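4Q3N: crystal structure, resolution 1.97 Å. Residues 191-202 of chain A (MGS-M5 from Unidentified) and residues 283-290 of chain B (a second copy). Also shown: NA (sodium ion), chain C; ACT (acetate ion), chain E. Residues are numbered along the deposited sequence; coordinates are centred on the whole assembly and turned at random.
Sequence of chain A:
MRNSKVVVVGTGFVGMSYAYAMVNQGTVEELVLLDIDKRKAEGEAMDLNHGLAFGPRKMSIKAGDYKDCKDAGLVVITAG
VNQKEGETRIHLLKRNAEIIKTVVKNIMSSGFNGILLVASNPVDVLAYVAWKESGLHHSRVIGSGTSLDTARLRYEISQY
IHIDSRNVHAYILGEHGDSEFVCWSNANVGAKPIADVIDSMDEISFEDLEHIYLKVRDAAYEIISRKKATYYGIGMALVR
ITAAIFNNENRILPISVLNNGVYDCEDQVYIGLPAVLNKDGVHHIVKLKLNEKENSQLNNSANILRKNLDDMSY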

ATOM      1  N   ALA A 191      -2.120  -9.847  23.358  1.00 39.64           N
ATOM      2  CA  ALA A 191      -3.048  -9.496  24.434  1.00 37.19           C
ATOM      3  C   ALA A 191      -2.459  -9.894  25.800  1.00 34.84           C
ATOM      4  O   ALA A 191      -3.105  -9.773  26.821  1.00 36.39           O
ATOM      5  CB  ALA A 191      -4.375 -10.187  24.205  1.00 37.45           C
ATOM      6  N   LYS A 192      -1.251 -10.419  25.783  1.00 32.15           N
ATOM      7  CA  LYS A 192      -0.643 -11.062  26.945  1.00 30.76           C
ATOM      8  C   LYS A 192       0.206 -10.099  27.787  1.00 30.23           C
ATOM      9  O   LYS A 192       1.154  -9.528  27.273  1.00 30.51           O
ATOM     10  CB  LYS A 192       0.227 -12.223  26.453  1.00 30.73           C
ATOM     11  CG  LYS A 192       1.027 -12.955  27.511  1.00 30.33           C
ATOM     12  CD  LYS A 192       1.551 -14.311  27.001  1.00 30.60           C
ATOM     13  CE  LYS A 192       2.296 -15.066  28.116  1.00 31.32           C
ATOM     14  NZ  LYS A 192       2.978 -16.295  27.577  1.00 31.63           N
ATOM     15  N   PRO A 193      -0.120  -9.920  29.087  1.00 31.39           N
ATOM     16  CA  PRO A 193       0.664  -8.972  29.910  1.00 30.57           C
ATOM     17  C   PRO A 193       2.156  -9.289  29.886  1.00 29.77           C
ATOM     18  O   PRO A 193       2.555 -10.475  29.868  1.00 29.56           O
ATOM     19  CB  PRO A 193       0.093  -9.173  31.324  1.00 31.47           C
ATOM     20  CG  PRO A 193      -1.329  -9.703  31.085  1.00 33.65           C
ATOM     21  CD  PRO A 193      -1.184 -10.582  29.863  1.00 31.94           C
ATOM     22  N   ILE A 194       2.994  -8.251  29.908  1.00 29.59           N
ATOM     23  CA  ILE A 194       4.433  -8.463  29.836  1.00 27.78           C
ATOM     24  C   ILE A 194       4.956  -9.321  30.982  1.00 30.56           C
ATOM     25  O   ILE A 194       5.961 -10.039  30.822  1.00 31.78           O
ATOM     26  CB  ILE A 194       5.216  -7.099  29.834  1.00 38.09           C
ATOM     27  CG1 ILE A 194       6.681  -7.302  29.466  1.00 38.20           C
ATOM     28  CG2 ILE A 194       5.177  -6.426  31.221  1.00 39.18           C
ATOM     29  CD1 ILE A 194       6.894  -7.789  28.079  1.00 37.38           C
ATOM     30  N   ALA A 195       4.341  -9.232  32.161  1.00 35.39           N
ATOM     31  CA  ALA A 195       4.855 -10.038  33.285  1.00 36.75           C
ATOM     32  C   ALA A 195       4.701 -11.516  32.948  1.00 36.10           C
ATOM     33  O   ALA A 195       5.546 -12.349  33.291  1.00 35.38           O
ATOM     34  CB  ALA A 195       4.119  -9.710  34.604  1.00 37.33           C
ATOM     35  N   ASP A 196       3.590 -11.846  32.286  1.00 34.03           N
ATOM     36  CA  ASP A 196       3.354 -13.239  31.884  1.00 35.84           C
ATOM     37  C   ASP A 196       4.329 -13.670  30.794  1.00 32.61           C
ATOM     38  O   ASP A 196       4.759 -14.813  30.764  1.00 34.02           O
ATOM     39  CB  ASP A 196       1.920 -13.436  31.385  1.00 37.13           C
ATOM     40  CG  ASP A 196       0.889 -13.190  32.459  1.00 39.95           C
ATOM     41  OD1 ASP A 196       1.272 -13.082  33.641  1.00 40.65           O
ATOM     42  OD2 ASP A 196      -0.314 -13.132  32.109  1.00 40.37           O
ATOM     43  N   VAL A 197       4.653 -12.757  29.895  1.00 31.76           N
ATOM     44  CA  VAL A 197       5.640 -13.033  28.833  1.00 31.28           C
ATOM     45  C   VAL A 197       6.976 -13.367  29.450  1.00 31.77           C
ATOM     46  O   VAL A 197       7.569 -14.391  29.132  1.00 32.36           O
ATOM     47  CB  VAL A 197       5.770 -11.868  27.867  1.00 30.00           C
ATOM     48  CG1 VAL A 197       6.866 -12.151  26.865  1.00 29.56           C
ATOM     49  CG2 VAL A 197       4.398 -11.667  27.104  1.00 28.59           C
ATOM     50  N   ILE A 198       7.420 -12.540  30.389  1.00 33.76           N
ATOM     51  CA  ILE A 198       8.651 -12.831  31.156  1.00 35.63           C
ATOM     52  C   ILE A 198       8.639 -14.186  31.816  1.00 38.06           C
ATOM     53  O   ILE A 198       9.621 -14.936  31.783  1.00 37.17           O
ATOM     54  CB  ILE A 198       8.860 -11.743  32.220  1.00 38.52           C
ATOM     55  CG1 ILE A 198       9.129 -10.421  31.500  1.00 38.75           C
ATOM     56  CG2 ILE A 198      10.005 -12.103  33.165  1.00 40.20           C
ATOM     57  CD1 ILE A 198       9.333  -9.252  32.429  1.00 40.16           C
ATOM     58  N   ASP A 199       7.518 -14.538  32.434  1.00 41.65           N
ATOM     59  CA  ASP A 199       7.475 -15.863  33.075  1.00 44.97           C
ATOM     60  C   ASP A 199       7.550 -17.003  32.083  1.00 42.82           C
ATOM     61  O   ASP A 199       8.042 -18.064  32.405  1.00 42.76           O
ATOM     62  CB  ASP A 199       6.211 -16.035  33.918  1.00 53.91           C
ATOM     63  CG  ASP A 199       6.259 -15.243  35.205  1.00 59.19           C
ATOM     64  OD1 ASP A 199       7.373 -14.839  35.621  1.00 60.63           O
ATOM     65  OD2 ASP A 199       5.181 -15.017  35.789  1.00 63.55           O
ATOM     66  N   SER A 200       7.029 -16.792  30.882  1.00 39.26           N
ATOM     67  CA  SER A 200       6.893 -17.871  29.885  1.00 40.42           C
ATOM     68  C   SER A 200       8.134 -18.111  29.054  1.00 38.33           C
ATOM     69  O   SER A 200       8.464 -19.236  28.704  1.00 37.99           O
ATOM     70  CB  SER A 200       5.751 -17.525  28.911  1.00 40.77           C
ATOM     71  OG  SER A 200       4.535 -17.835  29.525  1.00 42.93           O
ATOM     72  N   MET A 201       8.763 -17.008  28.667  1.00 35.64           N
ATOM     73  CA  MET A 201       9.837 -17.009  27.707  1.00 35.69           C
ATOM     74  C   MET A 201      11.197 -16.876  28.387  1.00 38.10           C
ATOM     75  O   MET A 201      11.457 -15.877  29.057  1.00 36.36           O
ATOM     76  CB  MET A 201       9.654 -15.841  26.703  1.00 32.95           C
ATOM     77  CG  MET A 201       8.278 -15.896  25.963  1.00 32.25           C
ATOM     78  SD  MET A 201       8.389 -14.749  24.588  1.00 36.99           S
ATOM     79  CE  MET A 201       9.203 -15.871  23.432  1.00 37.76           C
ATOM     80  N   ASP A 202      12.071 -17.832  28.142  1.00 39.98           N
ATOM     81  CA  ASP A 202      13.471 -17.710  28.571  1.00 44.69           C
ATOM     82  C   ASP A 202      14.172 -16.544  27.912  1.00 41.90           C
ATOM     83  O   ASP A 202      15.176 -16.076  28.437  1.00 41.46           O
ATOM     84  CB  ASP A 202      14.220 -18.977  28.259  1.00 51.84           C
ATOM     85  CG  ASP A 202      13.810 -20.117  29.192  1.00 59.96           C
ATOM     86  OD1 ASP A 202      13.350 -19.808  30.314  1.00 59.92           O
ATOM     87  OD2 ASP A 202      13.915 -21.302  28.803  1.00 61.05           O
TER
ATOM     88  N   HIS B 283       5.695 -20.847  14.899  1.00 24.08           N
ATOM     89  CA  HIS B 283       6.910 -20.835  15.707  1.00 23.97           C
ATOM     90  C   HIS B 283       6.643 -21.439  17.094  1.00 24.70           C
ATOM     91  O   HIS B 283       7.355 -22.321  17.567  1.00 25.94           O
ATOM     92  CB  HIS B 283       7.488 -19.402  15.839  1.00 25.18           C
ATOM     93  CG  HIS B 283       8.732 -19.367  16.679  1.00 26.55           C
ATOM     94  ND1 HIS B 283       8.694 -19.201  18.046  1.00 28.91           N
ATOM     95  CD2 HIS B 283      10.033 -19.533  16.355  1.00 29.25           C
ATOM     96  CE1 HIS B 283       9.917 -19.289  18.533  1.00 29.80           C
ATOM     97  NE2 HIS B 283      10.751 -19.479  17.526  1.00 30.62           N
ATOM     98  N   HIS B 284       5.583 -20.986  17.741  1.00 24.80           N
ATOM     99  CA  HIS B 284       5.091 -21.631  18.973  1.00 25.49           C
ATOM    100  C   HIS B 284       3.687 -21.125  19.231  1.00 24.88           C
ATOM    101  O   HIS B 284       3.269 -20.104  18.679  1.00 23.50           O
ATOM    102  CB  HIS B 284       5.998 -21.358  20.211  1.00 30.48           C
ATOM    103  CG  HIS B 284       6.022 -19.909  20.668  1.00 32.12           C
ATOM    104  ND1 HIS B 284       6.835 -18.953  20.095  1.00 32.50           N
ATOM    105  CD2 HIS B 284       5.383 -19.280  21.689  1.00 32.16           C
ATOM    106  CE1 HIS B 284       6.707 -17.804  20.737  1.00 32.03           C
ATOM    107  NE2 HIS B 284       5.822 -17.973  21.703  1.00 33.20           N
ATOM    108  N   ILE B 285       2.973 -21.813  20.109  1.00 25.66           N
ATOM    109  CA  ILE B 285       1.658 -21.361  20.551  1.00 25.07           C
ATOM    110  C   ILE B 285       1.846 -20.456  21.745  1.00 27.37           C
ATOM    111  O   ILE B 285       2.626 -20.767  22.642  1.00 25.97           O
ATOM    112  CB  ILE B 285       0.786 -22.547  20.959  1.00 26.06           C
ATOM    113  CG1 ILE B 285       0.568 -23.429  19.728  1.00 25.68           C
ATOM    114  CG2 ILE B 285      -0.572 -22.048  21.612  1.00 27.74           C
ATOM    115  CD1 ILE B 285      -0.204 -24.736  20.102  1.00 27.07           C
ATOM    116  N   VAL B 286       1.135 -19.349  21.791  1.00 26.11           N
ATOM    117  CA  VAL B 286       1.314 -18.465  22.925  1.00 26.26           C
ATOM    118  C   VAL B 286       0.454 -18.985  24.066  1.00 27.00           C
ATOM    119  O   VAL B 286      -0.758 -19.239  23.887  1.00 28.05           O
ATOM    120  CB  VAL B 286       0.938 -17.009  22.546  1.00 32.16           C
ATOM    121  CG1 VAL B 286       1.003 -16.101  23.776  1.00 31.93           C
ATOM    122  CG2 VAL B 286       1.911 -16.499  21.411  1.00 26.78           C
ATOM    123  N   LYS B 287       1.042 -19.131  25.235  1.00 25.60           N
ATOM    124  CA  LYS B 287       0.286 -19.629  26.375  1.00 27.21           C
ATOM    125  C   LYS B 287      -0.216 -18.467  27.217  1.00 28.11           C
ATOM    126  O   LYS B 287       0.563 -17.793  27.846  1.00 27.73           O
ATOM    127  CB  LYS B 287       1.141 -20.588  27.205  1.00 30.30           C
ATOM    128  CG  LYS B 287       0.527 -21.065  28.509  1.00 34.24           C
ATOM    129  CD  LYS B 287      -0.825 -21.714  28.297  1.00 35.32           C
ATOM    130  CE  LYS B 287      -1.280 -22.388  29.605  1.00 38.62           C
ATOM    131  NZ  LYS B 287      -1.777 -21.377  30.611  1.00 39.77           N
ATOM    132  N   LEU B 288      -1.521 -18.215  27.206  1.00 26.86           N
ATOM    133  CA  LEU B 288      -2.095 -17.190  28.077  1.00 28.27           C
ATOM    134  C   LEU B 288      -2.423 -17.761  29.433  1.00 30.46           C
ATOM    135  O   LEU B 288      -2.782 -18.936  29.534  1.00 32.77           O
ATOM    136  CB  LEU B 288      -3.395 -16.608  27.481  1.00 26.33           C
ATOM    137  CG  LEU B 288      -3.209 -16.047  26.066  1.00 25.25           C
ATOM    138  CD1 LEU B 288      -4.629 -15.754  25.489  1.00 25.89           C
ATOM    139  CD2 LEU B 288      -2.313 -14.760  26.133  1.00 25.41           C
ATOM    140  N   LYS B 289      -2.344 -16.932  30.479  1.00 32.17           N
ATOM    141  CA  LYS B 289      -2.877 -17.323  31.803  1.00 34.07           C
ATOM    142  C   LYS B 289      -4.400 -17.153  31.752  1.00 33.62           C
ATOM    143  O   LYS B 289      -4.895 -16.035  31.754  1.00 34.24           O
ATOM    144  CB  LYS B 289      -2.286 -16.469  32.954  1.00 36.91           C
ATOM    145  CG  LYS B 289      -0.833 -16.748  33.364  1.00 40.20           C
ATOM    146  CD  LYS B 289      -0.546 -16.137  34.773  1.00 62.87           C
ATOM    147  CE  LYS B 289       0.623 -16.803  35.522  1.00 64.55           C
ATOM    148  NZ  LYS B 289       2.010 -16.293  35.219  1.00 64.74           N
ATOM    149  N   LEU B 290      -5.149 -18.250  31.717  1.00 34.20           N
ATOM    150  CA  LEU B 290      -6.604 -18.170  31.613  1.00 32.93           C
ATOM    151  C   LEU B 290      -7.180 -18.139  32.995  1.00 34.91           C
ATOM    152  O   LEU B 290      -6.589 -18.731  33.890  1.00 35.01           O
ATOM    153  CB  LEU B 290      -7.175 -19.371  30.845  1.00 32.26           C
ATOM    154  CG  LEU B 290      -6.706 -19.476  29.412  1.00 32.71           C
ATOM    155  CD1 LEU B 290      -7.426 -20.673  28.686  1.00 31.09           C
ATOM    156  CD2 LEU B 290      -6.877 -18.172  28.642  1.00 31.25           C
TER
HETATM  157 NA    NA C 401      11.902 -15.036  31.333  1.00 37.28          NA
HETATM  158  C   ACT E 404       4.740 -15.392  24.221  1.00 34.34           C
HETATM  159  O   ACT E 404       4.444 -15.166  25.433  1.00 35.47           O
HETATM  160  OXT ACT E 404       4.945 -16.596  23.904  1.00 32.85           O
HETATM  161  CH3 ACT E 404       4.899 -14.311  23.191  1.00 33.52           C
HETATM  162  O   HOH W   1      -1.521 -14.270  30.052  1.00 29.21           O
HETATM  163  O   HOH W   2       3.000 -16.802  31.994  1.00 34.53           O
HETATM  164  O   HOH W   3      11.660 -17.650  31.897  1.00 48.47           O
HETATM  165  O   HOH W   4      14.295 -15.413  31.489  1.00 50.68           O
HETATM  166  O   HOH W   5      12.345 -14.790  33.616  1.00 37.55           O

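This is a small, largely polar contact between two copies of one protein, in which a buried lysine of chain A and an exposed lysine of chain B each reach across to oxygen atoms of the partner, with a little aliphatic packing along the stem of the first. A:Lys192 is the centre. Its CA-to-CB bond points toward chain B and all four chi angles are t, so the chain is fully extended and delivers its ammonium group to the far backbone, where A:Lys192 NZ donates a hydrogen bond to B:Lys287 O at 2.9 Å. A buried ammonium needs several acceptors, and this one finds them: A:Lys192 NZ also donates to O of the acetate at 2.8 Å and, weakly, to A:Ser200 OG at 2.9 Å. The methylene groups suit apolar neighbours, with A:Lys192 CB 3.6 Å from B:Leu288 CD2 and A:Lys192 CD 3.7 Å from B:Val286 CG1.

The acetate, probably from the crystallisation liquor, links the chains, because its OXT accepts a hydrogen bond from B:His284 NE2 at 2.7 Å, near the plane of the imidazole ring. The flexible thioether of A:Met201 fits beside this site: A:Met201 CE lies 4.2 Å from B:His284 CE1, and A:Met201 SD lies 3.7 Å from the acetate C.

At the more exposed side, B:Lys289 bends its end toward the helix of chain A. Aspartates three residues apart lie about one turn apart, so both can face one cation: B:Lys289 NZ forms salt bridges with A:Asp199 OD2 at 3.5 Å and, at a long 3.7 Å, with A:Asp196 OD1. These distances imply electrostatic attraction rather than tight pairing. A water also bridges the two chains. Water 1 donates to A:Asp196 OD2 at 2.6 Å and its oxygen accepts from B:Lys289 N at 2.8 Å, joining side chain to backbone.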